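PDB 4F0L: amidohydrolase from Brucella melitensis biovar Abortus, which probably acts as a metal-dependent deaminase of the amidohydrolase superfamily, binding a metal ion, here iron(III), in a TIM-barrel-type catalytic domain. Local coordinates for residues Ala178-Gly181 against Gln182-Phe185; Val261-Leu264 against Leu265-Asp269. One frame throughout, in Å; residues are numbered along the deposited sequence.

Overall arrangement
Both contacts are local, each made within one unbroken stretch of chain, and both belong to the amidohydrolase domain, whose metal is held by His65, His67, His241 and Asp329. Contact 1 is a turn in the loop between strand 176-177 and helix 189-203; contact 2 spans almost all of helix 260-267 and the first two residues beyond it. Their centres lie about 27 Å apart and their nearest atoms about 18 Å apart. Neither contact supplies a metal ligand, but each has a side chain near the site: that of Phe185 in contact 1 is about 11 Å from the iron, and that of Leu264 in contact 2 about 9 Å from the side chain of His241.

Contact 1: Ala178-Gly181 against Gln182-Phe185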
# COMPACT_ATOMS: atom_id res chain seq x y z
N ALA B 178 -32.46 -7.81 -17.30
CA ALA B 178 -31.04 -7.49 -17.45
C ALA B 178 -30.95 -6.49 -18.57
O ALA B 178 -31.71 -6.57 -19.55
CB ALA B 178 -30.25 -8.74 -17.77
N ASN B 179 -30.08 -5.51 -18.46
CA ASN B 179 -29.93 -4.61 -19.60
C ASN B 179 -28.92 -5.17 -20.64
O ASN B 179 -28.18 -6.13 -20.36
CB ASN B 179 -29.62 -3.18 -19.16
CG ASN B 179 -28.36 -3.09 -18.35
OD1 ASN B 179 -27.31 -3.62 -18.76
ND2 ASN B 179 -28.44 -2.46 -17.18
N GLU B 180 -28.90 -4.54 -21.81
CA GLU B 180 -28.08 -4.95 -22.94
C GLU B 180 -26.57 -4.91 -22.64
O GLU B 180 -25.83 -5.73 -23.16
CB GLU B 180 -28.45 -4.09 -24.15
CG GLU B 180 -27.78 -4.47 -25.47
CD GLU B 180 -28.22 -5.81 -26.05
OE1 GLU B 180 -29.04 -6.55 -25.44
OE2 GLU B 180 -27.72 -6.14 -27.14
N GLY B 181 -26.12 -4.00 -21.78
CA GLY B 181 -24.72 -3.96 -21.34
C GLY B 181 -24.26 -5.23 -20.64
O GLY B 181 -23.07 -5.56 -20.64
N GLN B 182 -25.20 -5.94 -20.03
CA GLN B 182 -24.91 -7.20 -19.31
C GLN B 182 -25.00 -8.47 -20.15
O GLN B 182 -24.86 -9.59 -19.63
CB GLN B 182 -25.85 -7.34 -18.11
CG GLN B 182 -25.31 -6.59 -16.93
CD GLN B 182 -25.96 -5.26 -16.75
OE1 GLN B 182 -27.06 -5.19 -16.17
NE2 GLN B 182 -25.30 -4.19 -17.24
N ARG B 183 -25.22 -8.30 -21.44
CA ARG B 183 -25.52 -9.42 -22.32
C ARG B 183 -24.51 -10.57 -22.33
O ARG B 183 -24.91 -11.71 -22.57
CB ARG B 183 -25.69 -8.93 -23.75
CG ARG B 183 -24.43 -8.36 -24.37
CD ARG B 183 -24.74 -7.77 -25.74
NE ARG B 183 -23.64 -7.00 -26.31
CZ ARG B 183 -23.41 -5.72 -26.08
NH1 ARG B 183 -24.17 -4.99 -25.25
NH2 ARG B 183 -22.40 -5.13 -26.70
N ARG B 184 -23.23 -10.32 -22.08
CA ARG B 184 -22.27 -11.44 -22.09
C ARG B 184 -22.27 -12.24 -20.78
O ARG B 184 -21.57 -13.24 -20.68
CB ARG B 184 -20.85 -10.95 -22.35
CG ARG B 184 -20.72 -10.06 -23.57
CD ARG B 184 -19.27 -9.79 -23.88
NE ARG B 184 -18.57 -10.97 -24.41
CZ ARG B 184 -17.27 -11.01 -24.70
NH1 ARG B 184 -16.50 -9.95 -24.53
NH2 ARG B 184 -16.72 -12.10 -25.22
N PHE B 185 -23.01 -11.76 -19.76
CA PHE B 185 -22.97 -12.33 -18.40
C PHE B 185 -24.16 -13.22 -18.14
O PHE B 185 -24.16 -13.99 -17.18
CB PHE B 185 -23.01 -11.23 -17.33
CG PHE B 185 -22.03 -10.09 -17.53
CD1 PHE B 185 -20.85 -10.26 -18.23
CD2 PHE B 185 -22.32 -8.83 -17.01
CE1 PHE B 185 -19.97 -9.22 -18.41
CE2 PHE B 185 -21.45 -7.76 -17.19
CZ PHE B 185 -20.28 -7.96 -17.90
O HOH W 1 -21.97 -8.11 -20.85
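Arg183 folds back over a short 3-10 turn to grip the carbonyl of Glu180. Its CG sits between the backbone N and the carbonyl carbon, and the chain runs extended to NE, then turns at chi4 (-86°), which brings NH1 to 2.8 Å from Glu180 O. Arg183 N reaches the same Glu180 O at 3.2 Å from the opposite face of the carbonyl plane. The Glu180 side chain crosses that of Arg183 at a slant, the carboxylate and guanidinium planes 22° apart; its OE2 stays 4.2 Å from NH1 of Arg183, well outside the guanidinium plane, close enough only for charge attraction.

One residue earlier, Gln182 N bonds to Asn179 O at 3.0 Å and more weakly to Asn179 OD1. The amides of Asn179 and Gln182 pack with planes 79° apart, while Gln182 also touches Tyr95 of helix 88-100. A water joins Gly181 O to Arg184 N and rests over one face of the Phe185 ring.

Arg183 NE binds Cys135 O, so this guanidinium ties the turn to a second loop. With carbonyl oxygens of Glu180 and Cys135 at its N-H groups and the Glu180 carboxylate nearby, its positive charge is probably stabilised without a direct salt bridge.

Contact 2: Val261-Leu264 against Leu265-Asp269; sequences VEWL and LDHQD
Trp263 and His267 meet through different first torsions: CG of Trp263 is anti to its own backbone N (chi1 -173°), whereas CG of His267 lies beside the backbone N and anti to the carbonyl carbon (chi1 -70°). One turn apart on the helix, the two side chains cross at about a right angle, yet their rings lie nearly flat on each other. The five-membered ring of Trp263 and the imidazole form an offset stack, with centroids 3.9 Å apart and planes inclined by 16°. CB of His267 adds a CH-pi contact over the six-membered ring.

The imidazole is also held by its own N-H. ND1 of His267 donates to Trp263 O at 2.9 Å, and this oxygen lies in the imidazole plane. Stack and bond together fix the ring's rotation, and the bond requires a proton on ND1.

Along the helix, Leu265 N bonds to Val261 O at 2.8 Å and Asp266 N to Glu262 O at 3.0 Å. At the C-terminal end, Leu264 O accepts from both Gln268 N (3.0 Å) and His267 N (3.2 Å), just where Gln268 leaves helical geometry. Val261 and Leu265 run side by side, CG1 of Val261 being 3.9 Å from CD1 of Leu265. The carboxylates of Glu262 and Asp266 have separate partners, Arg259 N and Lys258 respectively, which probably eases their mutual repulsion.

Helix 260-267 is wedged among its neighbours. Val261 and Leu265 face helix 284-293 at Glu286 and His289; Trp263 packs on Pro223 and Leu226 of helix 223-229 and meets the ring of Trp255, and Leu264 reaches Trp274 and Leu276 of strand 274-276 in the parallel sheet.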
# COMPACT_ATOMS: atom_id res chain seq x y z
N VAL B 261 -27.22 -9.12 4.04
CA VAL B 261 -26.68 -10.33 4.67
C VAL B 261 -27.82 -10.97 5.47
O VAL B 261 -28.06 -12.15 5.40
CB VAL B 261 -25.44 -10.06 5.56
CG1 VAL B 261 -25.09 -11.31 6.36
CG2 VAL B 261 -24.26 -9.56 4.70
N GLU B 262 -28.55 -10.15 6.20
CA GLU B 262 -29.71 -10.61 6.95
C GLU B 262 -30.69 -11.38 6.05
O GLU B 262 -31.16 -12.47 6.39
CB GLU B 262 -30.38 -9.37 7.57
CG GLU B 262 -31.65 -9.63 8.34
CD GLU B 262 -32.42 -8.39 8.69
OE1 GLU B 262 -32.17 -7.29 8.13
OE2 GLU B 262 -33.30 -8.53 9.55
N TRP B 263 -30.98 -10.82 4.89
CA TRP B 263 -31.91 -11.46 3.99
C TRP B 263 -31.38 -12.80 3.56
O TRP B 263 -32.09 -13.83 3.62
CB TRP B 263 -32.15 -10.56 2.81
CG TRP B 263 -33.22 -11.11 1.94
CD1 TRP B 263 -34.56 -10.76 1.92
CD2 TRP B 263 -33.08 -12.17 0.96
NE1 TRP B 263 -35.24 -11.52 1.01
CE2 TRP B 263 -34.41 -12.39 0.41
CE3 TRP B 263 -32.03 -12.95 0.50
CZ2 TRP B 263 -34.65 -13.33 -0.56
CZ3 TRP B 263 -32.29 -13.90 -0.47
CH2 TRP B 263 -33.57 -14.09 -0.99
N LEU B 264 -30.10 -12.84 3.18
CA LEU B 264 -29.47 -14.07 2.78
C LEU B 264 -29.50 -15.13 3.92
O LEU B 264 -29.83 -16.29 3.68
CB LEU B 264 -28.04 -13.79 2.31
CG LEU B 264 -27.33 -14.95 1.60
CD1 LEU B 264 -28.07 -15.30 0.32
CD2 LEU B 264 -25.87 -14.58 1.29
N LEU B 265 -29.15 -14.73 5.14
CA LEU B 265 -29.12 -15.69 6.26
C LEU B 265 -30.53 -16.23 6.56
O LEU B 265 -30.67 -17.38 6.97
CB LEU B 265 -28.52 -15.05 7.51
CG LEU B 265 -27.05 -14.64 7.39
CD1 LEU B 265 -26.58 -14.01 8.69
CD2 LEU B 265 -26.21 -15.85 7.00
N ASP B 266 -31.55 -15.42 6.34
CA ASP B 266 -32.94 -15.83 6.58
C ASP B 266 -33.52 -16.72 5.48
O ASP B 266 -34.45 -17.49 5.76
CB ASP B 266 -33.88 -14.62 6.71
CG ASP B 266 -33.68 -13.85 8.01
OD1 ASP B 266 -32.93 -14.31 8.89
OD2 ASP B 266 -34.30 -12.78 8.15
N HIS B 267 -32.99 -16.64 4.26
CA HIS B 267 -33.59 -17.38 3.13
C HIS B 267 -32.76 -18.51 2.59
O HIS B 267 -33.22 -19.24 1.72
CB HIS B 267 -33.91 -16.42 1.99
CG HIS B 267 -35.05 -15.51 2.30
ND1 HIS B 267 -34.89 -14.34 2.95
CD2 HIS B 267 -36.41 -15.63 2.06
CE1 HIS B 267 -36.08 -13.74 3.09
NE2 HIS B 267 -37.01 -14.53 2.55
N GLN B 268 -31.52 -18.64 3.05
CA GLN B 268 -30.68 -19.75 2.63
C GLN B 268 -30.07 -20.37 3.87
O GLN B 268 -29.88 -19.70 4.89
CB GLN B 268 -29.59 -19.26 1.67
CG GLN B 268 -30.11 -18.82 0.31
CD GLN B 268 -30.62 -19.98 -0.53
OE1 GLN B 268 -30.11 -21.10 -0.46
NE2 GLN B 268 -31.65 -19.72 -1.33
N ASP B 269 -29.76 -21.66 3.78
CA ASP B 269 -29.02 -22.36 4.83
C ASP B 269 -27.52 -22.03 4.72
O ASP B 269 -26.74 -22.80 4.15
CB ASP B 269 -29.25 -23.87 4.66
CG ASP B 269 -28.69 -24.69 5.81
OD1 ASP B 269 -28.49 -24.13 6.91
OD2 ASP B 269 -28.46 -25.90 5.61